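Local atomic coordinates of dTDP-4-amino-4,6-dideoxyglucose formyltransferase (PDB entry 6V2T), a protein that probably transfers a formyl group from a folate cofactor to the 4-amino group of dTDP-4-amino-4,6-dideoxyglucose, a sugar nucleotide linked to lipopolysaccharide O-antigen synthesis. Residues I145-E150 with Y198-S203; N173-V178 with L239-F244; S37-L42 with F55-S60. One frame throughout, in Å; residues are numbered along the deposited sequence. Where two conformers were deposited one is given.

Contact 1. Residues I145-E150 with Y198-S203; sequences IHLMNE and YQQKLS. With FOL (folic acid), chain H.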
loop_
_atom_site.group_PDB
_atom_site.type_symbol
_atom_site.label_atom_id
_atom_site.label_comp_id
_atom_site.label_asym_id
_atom_site.label_seq_id
_atom_site.Cartn_x
_atom_site.Cartn_y
_atom_site.Cartn_z
ATOM N N ILE B 145 -16.482 -11.985 24.123
ATOM C CA ILE B 145 -16.466 -11.572 25.553
ATOM C C ILE B 145 -16.572 -12.848 26.385
ATOM O O ILE B 145 -17.581 -13.587 26.218
ATOM C CB ILE B 145 -17.593 -10.575 25.858
ATOM C CG1 ILE B 145 -17.519 -9.387 24.900
ATOM C CG2 ILE B 145 -17.497 -10.132 27.306
ATOM C CD1 ILE B 145 -18.552 -8.317 25.189
ATOM N N HIS B 146 -15.540 -13.136 27.177
ATOM C CA HIS B 146 -15.417 -14.442 27.881
ATOM C C HIS B 146 -14.907 -14.242 29.298
ATOM O O HIS B 146 -14.226 -13.220 29.579
ATOM C CB HIS B 146 -14.550 -15.389 27.032
ATOM C CG HIS B 146 -13.124 -14.960 26.935
ATOM N ND1 HIS B 146 -12.174 -15.374 27.846
ATOM C CD2 HIS B 146 -12.471 -14.184 26.055
ATOM C CE1 HIS B 146 -11.005 -14.851 27.523
ATOM N NE2 HIS B 146 -11.151 -14.126 26.445
ATOM N N LEU B 147 -15.286 -15.149 30.189
ATOM C CA LEU B 147 -14.681 -15.252 31.534
ATOM C C LEU B 147 -13.205 -15.621 31.336
ATOM O O LEU B 147 -12.911 -16.392 30.422
ATOM C CB LEU B 147 -15.430 -16.320 32.344
ATOM C CG LEU B 147 -16.819 -15.913 32.844
ATOM C CD1 LEU B 147 -17.558 -17.105 33.443
ATOM C CD2 LEU B 147 -16.717 -14.797 33.862
ATOM N N MET B 148 -12.314 -15.058 32.150
ATOM C CA MET B 148 -10.867 -15.329 32.109
ATOM C C MET B 148 -10.554 -16.449 33.106
ATOM O O MET B 148 -10.949 -16.332 34.274
ATOM C CB MET B 148 -10.068 -14.070 32.433
ATOM C CG MET B 148 -10.454 -12.939 31.519
ATOM S SD MET B 148 -9.869 -11.322 32.005
ATOM C CE MET B 148 -8.101 -11.510 31.797
ATOM N N ASN B 149 -9.990 -17.555 32.600
ATOM C CA ASN B 149 -9.373 -18.620 33.432
ATOM C C ASN B 149 -7.855 -18.398 33.375
ATOM O O ASN B 149 -7.404 -17.352 32.913
ATOM C CB ASN B 149 -9.864 -20.021 33.015
ATOM C CG ASN B 149 -9.485 -20.411 31.604
ATOM O OD1 ASN B 149 -8.534 -19.886 31.043
ATOM N ND2 ASN B 149 -10.224 -21.337 31.008
ATOM N N GLU B 150 -7.096 -19.382 33.805
ATOM C CA GLU B 150 -5.624 -19.322 33.888
ATOM C C GLU B 150 -5.005 -19.391 32.494
ATOM O O GLU B 150 -3.902 -18.900 32.374
ATOM C CB GLU B 150 -5.130 -20.512 34.709
ATOM C CG GLU B 150 -5.610 -20.490 36.137
ATOM C CD GLU B 150 -5.047 -21.647 36.941
ATOM O OE1 GLU B 150 -3.945 -22.107 36.598
ATOM O OE2 GLU B 150 -5.718 -22.088 37.874
ATOM N N TYR B 198 -26.079 -13.080 31.918
ATOM C CA TYR B 198 -25.460 -13.871 30.831
ATOM C C TYR B 198 -25.463 -15.350 31.209
ATOM O O TYR B 198 -25.735 -15.676 32.381
ATOM C CB TYR B 198 -24.048 -13.355 30.516
ATOM C CG TYR B 198 -23.068 -13.290 31.659
ATOM C CD1 TYR B 198 -22.621 -14.443 32.297
ATOM C CD2 TYR B 198 -22.500 -12.084 32.053
ATOM C CE1 TYR B 198 -21.703 -14.381 33.330
ATOM C CE2 TYR B 198 -21.575 -12.012 33.083
ATOM C CZ TYR B 198 -21.175 -13.168 33.731
ATOM O OH TYR B 198 -20.245 -13.095 34.738
ATOM N N GLN B 199 -25.223 -16.189 30.203
ATOM C CA GLN B 199 -25.025 -17.643 30.337
ATOM C C GLN B 199 -23.583 -17.953 29.915
ATOM O O GLN B 199 -23.040 -17.217 29.072
ATOM C CB GLN B 199 -26.091 -18.404 29.554
ATOM C CG GLN B 199 -27.488 -18.294 30.145
ATOM C CD GLN B 199 -28.504 -18.956 29.254
ATOM O OE1 GLN B 199 -28.487 -18.757 28.050
ATOM N NE2 GLN B 199 -29.387 -19.763 29.831
ATOM N N GLN B 200 -22.992 -18.944 30.574
ATOM C CA GLN B 200 -21.533 -19.196 30.667
ATOM C C GLN B 200 -21.256 -20.690 30.599
ATOM O O GLN B 200 -20.346 -21.138 31.357
ATOM C CB GLN B 200 -20.933 -18.629 31.966
ATOM C CG GLN B 200 -21.144 -19.464 33.230
ATOM C CD GLN B 200 -20.721 -18.768 34.502
ATOM O OE1 GLN B 200 -21.209 -17.687 34.860
ATOM N NE2 GLN B 200 -19.822 -19.419 35.229
ATOM N N LYS B 201 -21.971 -21.420 29.724
ATOM C CA LYS B 201 -21.695 -22.866 29.464
ATOM C C LYS B 201 -20.307 -23.024 28.817
ATOM O O LYS B 201 -20.037 -22.348 27.782
ATOM C CB LYS B 201 -22.731 -23.548 28.561
ATOM C CG LYS B 201 -22.419 -25.021 28.255
ATOM C CD LYS B 201 -23.460 -25.797 27.448
ATOM C CE LYS B 201 -23.871 -25.115 26.162
ATOM N NZ LYS B 201 -25.056 -24.251 26.374
ATOM N N LEU B 202 -19.498 -23.929 29.386
ATOM C CA LEU B 202 -18.157 -24.358 28.882
ATOM C C LEU B 202 -18.267 -25.006 27.487
ATOM O O LEU B 202 -19.260 -25.705 27.238
ATOM C CB LEU B 202 -17.549 -25.373 29.863
ATOM C CG LEU B 202 -17.477 -24.981 31.340
ATOM C CD1 LEU B 202 -16.900 -26.131 32.157
ATOM C CD2 LEU B 202 -16.661 -23.713 31.545
ATOM N N SER B 203 -17.253 -24.811 26.633
ATOM C CA SER B 203 -17.000 -25.585 25.382
ATOM C C SER B 203 -15.810 -26.514 25.609
ATOM O O SER B 203 -14.849 -26.071 26.267
ATOM C CB SER B 203 -16.722 -24.688 24.201
ATOM O OG SER B 203 -17.905 -24.032 23.783
HETATM N N1 FOL H . -5.131 -13.323 31.172
HETATM C C2 FOL H . -5.593 -14.561 31.408
HETATM N NA2 FOL H . -5.156 -15.235 32.467
HETATM N N3 FOL H . -6.541 -15.128 30.602
HETATM C C4 FOL H . -6.978 -14.473 29.516
HETATM O O4 FOL H . -7.848 -15.076 28.834
HETATM C C4A FOL H . -6.510 -13.188 29.254
HETATM N N5 FOL H . -6.877 -12.488 28.181
HETATM C C6 FOL H . -6.130 -11.327 27.684
HETATM C C7 FOL H . -5.609 -10.556 28.911
HETATM N N8 FOL H . -5.057 -11.410 29.927
HETATM C C8A FOL H . -5.564 -12.637 30.125
HETATM C C9 FOL H . -5.132 -11.691 26.522
HETATM N N10 FOL H . -3.920 -10.868 26.524
HETATM C C11 FOL H . 0.033 -12.113 25.794
HETATM C C12 FOL H . -0.272 -10.797 26.146
HETATM C C13 FOL H . -1.595 -10.403 26.369
HETATM C C14 FOL H . -2.640 -11.300 26.276
HETATM C C15 FOL H . -2.330 -12.617 25.952
HETATM C C16 FOL H . -1.014 -13.021 25.714
HETATM C C FOL H . 1.464 -12.547 25.580
HETATM O O FOL H . 2.315 -11.845 26.081
HETATM N N FOL H . 1.814 -13.677 24.960
#
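On strand 141-147 of the mixed sheet in the Rossmann-like formyltransferase fold, L147 meets Y198 and Q200 of the loop that follows helix 171-194. The contact is small and lies at the surface, with 111 Å² buried in all. L147 carries it with its two methyl branches. CD1 rests against the carboxamide of Q200, 3.7 Å from NE2, while CD2 approaches the phenolic end of Y198, 4.0 Å from OH. That hydroxyl has its polar partner in R113, so the methyl group merely lies beside an oxygen already engaged. Y198 and Q200 both reach L158 of strand 157-163, and L147 packs on I115 and L158, which ties the loop to this part of the sheet. L147 has CG beside its backbone N (chi1 -74°), and chi2 sets CD1 anti to CA, which takes it out to Q200, while CD2 branches toward Y198.

H146, M148 and N149 belong to the folic acid pocket. H146 presents a ring edge to the folic acid: ligand O4 lies near the ring plane, 3.4 Å from CE1 of H146. Its two nitrogens hold the ring: NE2 bonds to N116, and ND1 donates to the backbone O of L147 at 2.9 Å and 155°. This carbonyl is met from above its plane, not along a lone pair. M148 is bent at chi3 and places CE over one face of the pterin, 3.2 Å from ligand C8A. The side chain of N149 is held by E151 N and the carboxylate of D154, while its backbone O accepts a hydrogen bond from the pterin amino group NA2 at 3.1 Å with an N-H...O angle of 142°.

Contact 2. Residues N173-V178 with L239-F244; sequences NVYERV and LSHGDF. With NA (sodium ion), chain J; 0FX (dTDP-4-amino-4,6-dideoxyglucose), chain G.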
loop_
_atom_site.group_PDB
_atom_site.type_symbol
_atom_site.label_atom_id
_atom_site.label_comp_id
_atom_site.label_asym_id
_atom_site.label_seq_id
_atom_site.Cartn_x
_atom_site.Cartn_y
_atom_site.Cartn_z
ATOM N N ASN B 173 -8.351 -3.777 7.381
ATOM C CA ASN B 173 -9.777 -3.874 6.999
ATOM C C ASN B 173 -10.511 -4.794 7.996
ATOM O O ASN B 173 -11.542 -4.376 8.532
ATOM C CB ASN B 173 -9.967 -4.377 5.563
ATOM C CG ASN B 173 -9.319 -3.518 4.503
ATOM O OD1 ASN B 173 -8.808 -4.066 3.535
ATOM N ND2 ASN B 173 -9.360 -2.202 4.661
ATOM N N VAL B 174 -10.025 -6.017 8.246
ATOM C CA VAL B 174 -10.741 -6.947 9.160
ATOM C C VAL B 174 -10.732 -6.363 10.582
ATOM O O VAL B 174 -11.750 -6.450 11.258
ATOM C CB VAL B 174 -10.160 -8.378 9.140
ATOM C CG1 VAL B 174 -11.030 -9.288 9.986
ATOM C CG2 VAL B 174 -10.049 -8.917 7.724
ATOM N N TYR B 175 -9.597 -5.836 11.045
ATOM C CA TYR B 175 -9.461 -5.330 12.422
ATOM C C TYR B 175 -10.510 -4.238 12.671
ATOM O O TYR B 175 -11.167 -4.273 13.731
ATOM C CB TYR B 175 -8.071 -4.762 12.661
ATOM C CG TYR B 175 -7.849 -4.316 14.072
ATOM C CD1 TYR B 175 -7.712 -5.245 15.094
ATOM C CD2 TYR B 175 -7.760 -2.971 14.391
ATOM C CE1 TYR B 175 -7.463 -4.848 16.392
ATOM C CE2 TYR B 175 -7.483 -2.562 15.679
ATOM C CZ TYR B 175 -7.342 -3.502 16.683
ATOM O OH TYR B 175 -7.089 -3.092 17.951
ATOM N N GLU B 176 -10.681 -3.326 11.718
ATOM C CA GLU B 176 -11.643 -2.219 11.907
ATOM C C GLU B 176 -13.065 -2.786 12.007
ATOM O O GLU B 176 -13.835 -2.246 12.773
ATOM C CB GLU B 176 -11.495 -1.188 10.784
ATOM C CG GLU B 176 -10.250 -0.343 10.937
ATOM C CD GLU B 176 -9.972 0.693 9.847
ATOM O OE1 GLU B 176 -10.548 0.622 8.739
ATOM O OE2 GLU B 176 -9.121 1.526 10.097
ATOM N N ARG B 177 -13.395 -3.810 11.223
ATOM C CA ARG B 177 -14.735 -4.433 11.227
ATOM C C ARG B 177 -14.929 -5.139 12.582
ATOM O O ARG B 177 -15.998 -5.019 13.175
ATOM C CB ARG B 177 -14.839 -5.333 10.002
ATOM C CG ARG B 177 -16.224 -5.885 9.722
ATOM C CD ARG B 177 -16.277 -6.754 8.482
ATOM N NE ARG B 177 -15.711 -6.081 7.331
ATOM C CZ ARG B 177 -14.711 -6.507 6.554
ATOM N NH1 ARG B 177 -14.106 -7.666 6.737
ATOM N NH2 ARG B 177 -14.288 -5.724 5.587
ATOM N N VAL B 178 -13.886 -5.771 13.109
ATOM C CA VAL B 178 -13.910 -6.410 14.452
ATOM C C VAL B 178 -14.137 -5.329 15.506
ATOM O O VAL B 178 -15.049 -5.529 16.353
ATOM C CB VAL B 178 -12.639 -7.234 14.718
ATOM C CG1 VAL B 178 -12.533 -7.665 16.167
ATOM C CG2 VAL B 178 -12.590 -8.432 13.796
ATOM N N LEU B 239 -0.612 -9.625 6.377
ATOM C CA LEU B 239 0.553 -8.999 7.062
ATOM C C LEU B 239 0.587 -7.480 6.789
ATOM O O LEU B 239 1.508 -6.797 7.273
ATOM C CB LEU B 239 1.810 -9.706 6.574
ATOM C CG LEU B 239 1.958 -11.141 7.085
ATOM C CD1 LEU B 239 3.258 -11.765 6.592
ATOM C CD2 LEU B 239 1.878 -11.234 8.606
ATOM N N SER B 240 -0.417 -6.955 6.108
ATOM C CA SER B 240 -0.531 -5.525 5.755
ATOM C C SER B 240 -1.536 -4.864 6.678
ATOM O O SER B 240 -2.710 -5.277 6.713
ATOM C CB SER B 240 -0.849 -5.337 4.317
ATOM O OG SER B 240 0.161 -5.950 3.546
ATOM N N HIS B 241 -1.060 -3.916 7.466
ATOM C CA HIS B 241 -1.908 -3.212 8.461
ATOM C C HIS B 241 -1.364 -1.796 8.600
ATOM O O HIS B 241 -0.496 -1.581 9.478
ATOM C CB HIS B 241 -1.920 -3.950 9.787
ATOM C CG HIS B 241 -2.940 -3.482 10.763
ATOM N ND1 HIS B 241 -3.968 -4.319 11.200
ATOM C CD2 HIS B 241 -3.092 -2.291 11.408
ATOM C CE1 HIS B 241 -4.724 -3.644 12.062
ATOM N NE2 HIS B 241 -4.206 -2.392 12.211
ATOM N N GLY B 242 -1.863 -0.903 7.766
ATOM C CA GLY B 242 -1.470 0.524 7.766
ATOM C C GLY B 242 0.032 0.638 7.598
ATOM O O GLY B 242 0.574 -0.034 6.703
ATOM N N ASP B 243 0.708 1.347 8.505
ATOM C CA ASP B 243 2.157 1.639 8.372
ATOM C C ASP B 243 2.995 0.653 9.170
ATOM O O ASP B 243 4.235 0.845 9.189
ATOM C CB ASP B 243 2.478 3.061 8.824
ATOM C CG ASP B 243 2.042 4.075 7.788
ATOM O OD1 ASP B 243 2.175 3.769 6.583
ATOM O OD2 ASP B 243 1.547 5.131 8.192
ATOM N N PHE B 244 2.391 -0.390 9.755
ATOM C CA PHE B 244 3.162 -1.380 10.552
ATOM C C PHE B 244 4.216 -1.999 9.636
ATOM O O PHE B 244 3.934 -2.238 8.455
ATOM C CB PHE B 244 2.240 -2.389 11.253
ATOM C CG PHE B 244 1.663 -1.886 12.552
ATOM C CD1 PHE B 244 0.297 -1.690 12.700
ATOM C CD2 PHE B 244 2.496 -1.584 13.621
ATOM C CE1 PHE B 244 -0.230 -1.196 13.884
ATOM C CE2 PHE B 244 1.969 -1.104 14.814
ATOM C CZ PHE B 244 0.607 -0.916 14.938
HETATM NA NA NA J . -8.728 -3.964 1.095
HETATM O O4P 0FX G . -5.585 -5.151 19.484
HETATM P P2 0FX G . -4.697 -4.239 20.333
HETATM O O3P 0FX G . -5.474 -3.430 21.323
HETATM O O1G 0FX G . -3.833 -5.279 21.131
HETATM C C1G 0FX G . -3.822 -5.197 22.554
HETATM C C2G 0FX G . -2.365 -5.352 22.943
HETATM O O2G 0FX G . -1.505 -4.327 22.410
HETATM C C3G 0FX G . -1.912 -6.699 22.406
HETATM O O3G 0FX G . -0.568 -6.894 22.870
HETATM C C4G 0FX G . -2.862 -7.832 22.840
HETATM N N4A 0FX G . -2.538 -9.044 22.080
HETATM C C5G 0FX G . -4.344 -7.554 22.616
HETATM C C6G 0FX G . -5.214 -8.633 23.292
HETATM O O5G 0FX G . -4.641 -6.248 23.119
HETATM O OPP 0FX G . -3.756 -2.989 19.673
HETATM P P 0FX G . -2.478 -3.506 18.927
HETATM O O1P 0FX G . -1.473 -4.247 19.676
HETATM O O2P 0FX G . -1.759 -2.281 18.427
HETATM O O5 0FX G . -2.796 -4.237 17.565
HETATM C C5 0FX G . -3.845 -3.806 16.738
HETATM C C4 0FX G . -3.570 -4.372 15.339
HETATM O O4 0FX G . -2.432 -3.758 14.732
HETATM C C3 0FX G . -3.203 -5.866 15.319
HETATM O O3 0FX G . -4.346 -6.705 15.412
HETATM C C2 0FX G . -2.387 -6.045 14.015
HETATM C C1 0FX G . -1.756 -4.630 13.890
HETATM N N11 0FX G . -0.355 -4.679 14.285
HETATM C C61 0FX G . 0.066 -4.288 15.508
HETATM C C51 0FX G . 1.426 -4.340 15.807
HETATM C C5A 0FX G . 1.918 -3.915 17.187
HETATM C C21 0FX G . 0.512 -5.106 13.358
HETATM O O21 0FX G . 0.042 -5.491 12.145
HETATM N N31 0FX G . 1.840 -5.186 13.613
HETATM C C41 0FX G . 2.313 -4.805 14.829
HETATM O O41 0FX G . 3.648 -4.942 15.082
HETATM O O HOH W 1 -10.632 -2.778 1.294
HETATM O O HOH W 2 -6.665 -2.658 1.175
#
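Aromatic contact joins Y175 of helix 171-194 to H241, which turns a ring edge toward the tyrosine face in an offset edge-to-face pair; the centroids are 5.5 Å apart and the planes 64° apart. The nearest atoms are Y175 CB and H241 CE1, at 3.6 Å. CG of Y175 stands anti to the backbone N (chi1 -176°), which sends the ring off the helix toward the nucleotide. H241 ND1 is tied to S171 OG.

Against dTDP-4-amino-4,6-dideoxyglucose the rings use their faces. Deoxyribose C4 lies over the centre of Y175, C1 over the centre of H241, and the thymine base over F244, with ligand C51 3.4 Å from F244 CE2. These three residues line the sugar-nucleotide pocket between the formyltransferase domain and the C-terminal region. H241 opens a type II' beta turn, closed by F244 N to H241 O at 3.1 Å, with G242 at its positive-phi second position.

Of the polar bonds, Y175 OH donates to pyrophosphate O4P at 3.0 Å. Two residues earlier in the helix, N173 OD1 binds the sodium ion at 2.4 Å, alongside two waters and the backbone oxygens of W168 and A263.

Contact 3. Residues S37-L42 with F55-S60; sequences SFIQNL and FDYRYS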
loop_
_atom_site.group_PDB
_atom_site.type_symbol
_atom_site.label_atom_id
_atom_site.label_comp_id
_atom_site.label_asym_id
_atom_site.label_seq_id
_atom_site.Cartn_x
_atom_site.Cartn_y
_atom_site.Cartn_z
ATOM N N SER B 37 -11.802 4.926 25.602
ATOM C CA SER B 37 -12.560 6.152 25.268
ATOM C C SER B 37 -14.020 5.763 24.975
ATOM O O SER B 37 -14.924 6.385 25.544
ATOM C CB SER B 37 -11.906 6.887 24.134
ATOM O OG SER B 37 -12.735 7.945 23.697
ATOM N N PHE B 38 -14.252 4.730 24.165
ATOM C CA PHE B 38 -15.617 4.242 23.831
ATOM C C PHE B 38 -16.340 3.743 25.092
ATOM O O PHE B 38 -17.526 4.053 25.250
ATOM C CB PHE B 38 -15.556 3.132 22.789
ATOM C CG PHE B 38 -16.902 2.566 22.471
ATOM C CD1 PHE B 38 -17.320 1.381 23.055
ATOM C CD2 PHE B 38 -17.768 3.246 21.631
ATOM C CE1 PHE B 38 -18.567 0.866 22.760
ATOM C CE2 PHE B 38 -19.020 2.733 21.352
ATOM C CZ PHE B 38 -19.410 1.537 21.913
ATOM N N ILE B 39 -15.655 3.028 25.987
ATOM C CA ILE B 39 -16.295 2.442 27.201
ATOM C C ILE B 39 -16.658 3.588 28.157
ATOM O O ILE B 39 -17.807 3.625 28.655
ATOM C CB ILE B 39 -15.386 1.394 27.874
ATOM C CG1 ILE B 39 -15.315 0.098 27.059
ATOM C CG2 ILE B 39 -15.834 1.130 29.300
ATOM C CD1 ILE B 39 -14.223 -0.845 27.513
ATOM N N GLN B 40 -15.737 4.523 28.354
ATOM C CA GLN B 40 -15.986 5.740 29.182
ATOM C C GLN B 40 -17.285 6.424 28.746
ATOM O O GLN B 40 -18.139 6.676 29.613
ATOM C CB GLN B 40 -14.775 6.659 29.135
ATOM C CG GLN B 40 -13.744 6.247 30.168
ATOM C CD GLN B 40 -12.447 7.002 30.068
ATOM O OE1 GLN B 40 -12.157 7.651 29.063
ATOM N NE2 GLN B 40 -11.632 6.868 31.104
ATOM N N ASN B 41 -17.426 6.697 27.453
ATOM C CA ASN B 41 -18.650 7.300 26.878
ATOM C C ASN B 41 -19.837 6.364 27.142
ATOM O O ASN B 41 -20.866 6.846 27.628
ATOM C CB ASN B 41 -18.484 7.625 25.394
ATOM C CG ASN B 41 -19.682 8.385 24.880
ATOM O OD1 ASN B 41 -19.971 9.479 25.369
ATOM N ND2 ASN B 41 -20.415 7.781 23.964
ATOM N N LEU B 42 -19.703 5.067 26.871
ATOM C CA LEU B 42 -20.817 4.082 27.008
ATOM C C LEU B 42 -21.374 4.101 28.434
ATOM O O LEU B 42 -22.607 3.901 28.603
ATOM C CB LEU B 42 -20.295 2.679 26.697
ATOM C CG LEU B 42 -21.136 1.842 25.750
ATOM C CD1 LEU B 42 -20.669 0.389 25.793
ATOM C CD2 LEU B 42 -22.619 1.947 26.048
ATOM N N PHE B 55 -16.667 2.821 37.866
ATOM C CA PHE B 55 -15.627 2.315 36.939
ATOM C C PHE B 55 -14.319 3.076 37.137
ATOM O O PHE B 55 -14.319 4.315 37.041
ATOM C CB PHE B 55 -16.120 2.484 35.515
ATOM C CG PHE B 55 -17.333 1.662 35.206
ATOM C CD1 PHE B 55 -17.199 0.358 34.774
ATOM C CD2 PHE B 55 -18.605 2.187 35.350
ATOM C CE1 PHE B 55 -18.316 -0.390 34.472
ATOM C CE2 PHE B 55 -19.725 1.422 35.062
ATOM C CZ PHE B 55 -19.578 0.141 34.621
ATOM N N ASP B 56 -13.253 2.343 37.454
ATOM C CA ASP B 56 -11.847 2.821 37.470
ATOM C C ASP B 56 -11.138 2.273 36.231
ATOM O O ASP B 56 -11.486 1.167 35.809
ATOM C CB ASP B 56 -11.118 2.362 38.718
ATOM C CG ASP B 56 -11.645 3.029 39.968
ATOM O OD1 ASP B 56 -12.402 3.974 39.817
ATOM O OD2 ASP B 56 -11.292 2.583 41.053
ATOM N N TYR B 57 -10.227 3.042 35.644
ATOM C CA TYR B 57 -9.528 2.673 34.389
ATOM C C TYR B 57 -8.028 2.661 34.657
ATOM O O TYR B 57 -7.526 3.594 35.295
ATOM C CB TYR B 57 -9.917 3.629 33.263
ATOM C CG TYR B 57 -11.390 3.681 32.970
ATOM C CD1 TYR B 57 -12.255 4.410 33.772
ATOM C CD2 TYR B 57 -11.932 2.961 31.917
ATOM C CE1 TYR B 57 -13.616 4.456 33.509
ATOM C CE2 TYR B 57 -13.287 3.015 31.631
ATOM C CZ TYR B 57 -14.133 3.759 32.433
ATOM O OH TYR B 57 -15.469 3.789 32.142
ATOM N N ARG B 58 -7.330 1.630 34.172
ATOM C CA ARG B 58 -5.859 1.507 34.301
ATOM C C ARG B 58 -5.306 0.888 33.011
ATOM O O ARG B 58 -6.059 0.133 32.318
ATOM C CB ARG B 58 -5.505 0.671 35.535
ATOM C CG ARG B 58 -6.096 1.180 36.844
ATOM C CD ARG B 58 -5.414 2.427 37.383
ATOM N NE ARG B 58 -5.879 2.769 38.718
ATOM C CZ ARG B 58 -6.900 3.569 38.970
ATOM N NH1 ARG B 58 -7.258 3.817 40.218
ATOM N NH2 ARG B 58 -7.556 4.128 37.975
ATOM N N TYR B 59 -4.055 1.201 32.675
ATOM C CA TYR B 59 -3.352 0.578 31.524
ATOM C C TYR B 59 -2.260 -0.316 32.100
ATOM O O TYR B 59 -2.021 -0.262 33.319
ATOM C CB TYR B 59 -2.845 1.632 30.540
ATOM C CG TYR B 59 -1.756 2.501 31.106
ATOM C CD1 TYR B 59 -0.460 2.031 31.201
ATOM C CD2 TYR B 59 -2.020 3.783 31.561
ATOM C CE1 TYR B 59 0.556 2.806 31.730
ATOM C CE2 TYR B 59 -1.010 4.582 32.074
ATOM C CZ TYR B 59 0.281 4.088 32.167
ATOM O OH TYR B 59 1.292 4.844 32.688
ATOM N N SER B 60 -1.673 -1.166 31.251
ATOM C CA SER B 60 -0.716 -2.217 31.671
ATOM C C SER B 60 0.651 -1.564 31.882
ATOM O O SER B 60 1.005 -0.673 31.097
ATOM C CB SER B 60 -0.605 -3.348 30.671
ATOM O OG SER B 60 -1.781 -4.138 30.625
#
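Helix 33-45 lies against strand 53-60, with Q40 and F55 bringing their CA atoms closest across the two segments, 8.5 Å apart. The side-chain contact is made by Y57, whose ring reaches the helix and meets Q40 with a face and I39 with an edge. Q40 and Y57 run past each other in opposite directions. CG of Q40 stands 3.7 Å from the ring centroid and 25° off the normal, a CH-pi contact that is tightest at CZ of Y57, 3.4 Å from that methylene. Beyond CG the glutamine is extended, so its amide is carried further along the same face, and NE2 comes to lie 3.6 Å above the Y57 ring plane. The amide does not lie flat on the ring: the two planes are 71° apart, with the nitrogen the end nearer the aromatic carbons.

I39 approaches differently. With CG2 anti to the backbone N and CG1 beside it, the CG2 methyl is set near the ring plane, 3.9 Å from CE2 of Y57 and as far from its OH. I39 and Y57 both also touch I28 of strand 24-30, so apolar packing continues under the helix, whereas Q40, itself partly exposed, covers one face of the ring. On the helix, F38 and L42 pack against helix 171-194. Strand 53-60 pairs with strands 24-30 and 75-77 on its two sides. Strand 24-30, helix 33-45 and strand 53-60 form a parallel beta-alpha-beta crossover, the building unit of the Rossmann-like fold of formyltransferases.

Contacts 1 and 3 both reach the large mixed sheet, contact 3 at its parallel part and contact 1 among the antiparallel strands, yet contact 1 is a sparse surface touch and contact 3 a partly buried one. Contact 2 is buried and joins the two family regions. Helix 171-194 links all three: it supplies one side of contact 2, runs on to the loop of contact 1 and packs against the helix of contact 3. Methyls against polar groups mark contact 1, an aliphatic chain on a ring contact 3, and paired aromatic rings contact 2. Contacts 1 and 2 hold residues of the folate and sugar-nucleotide pockets respectively; their centres lie about 27 Å apart.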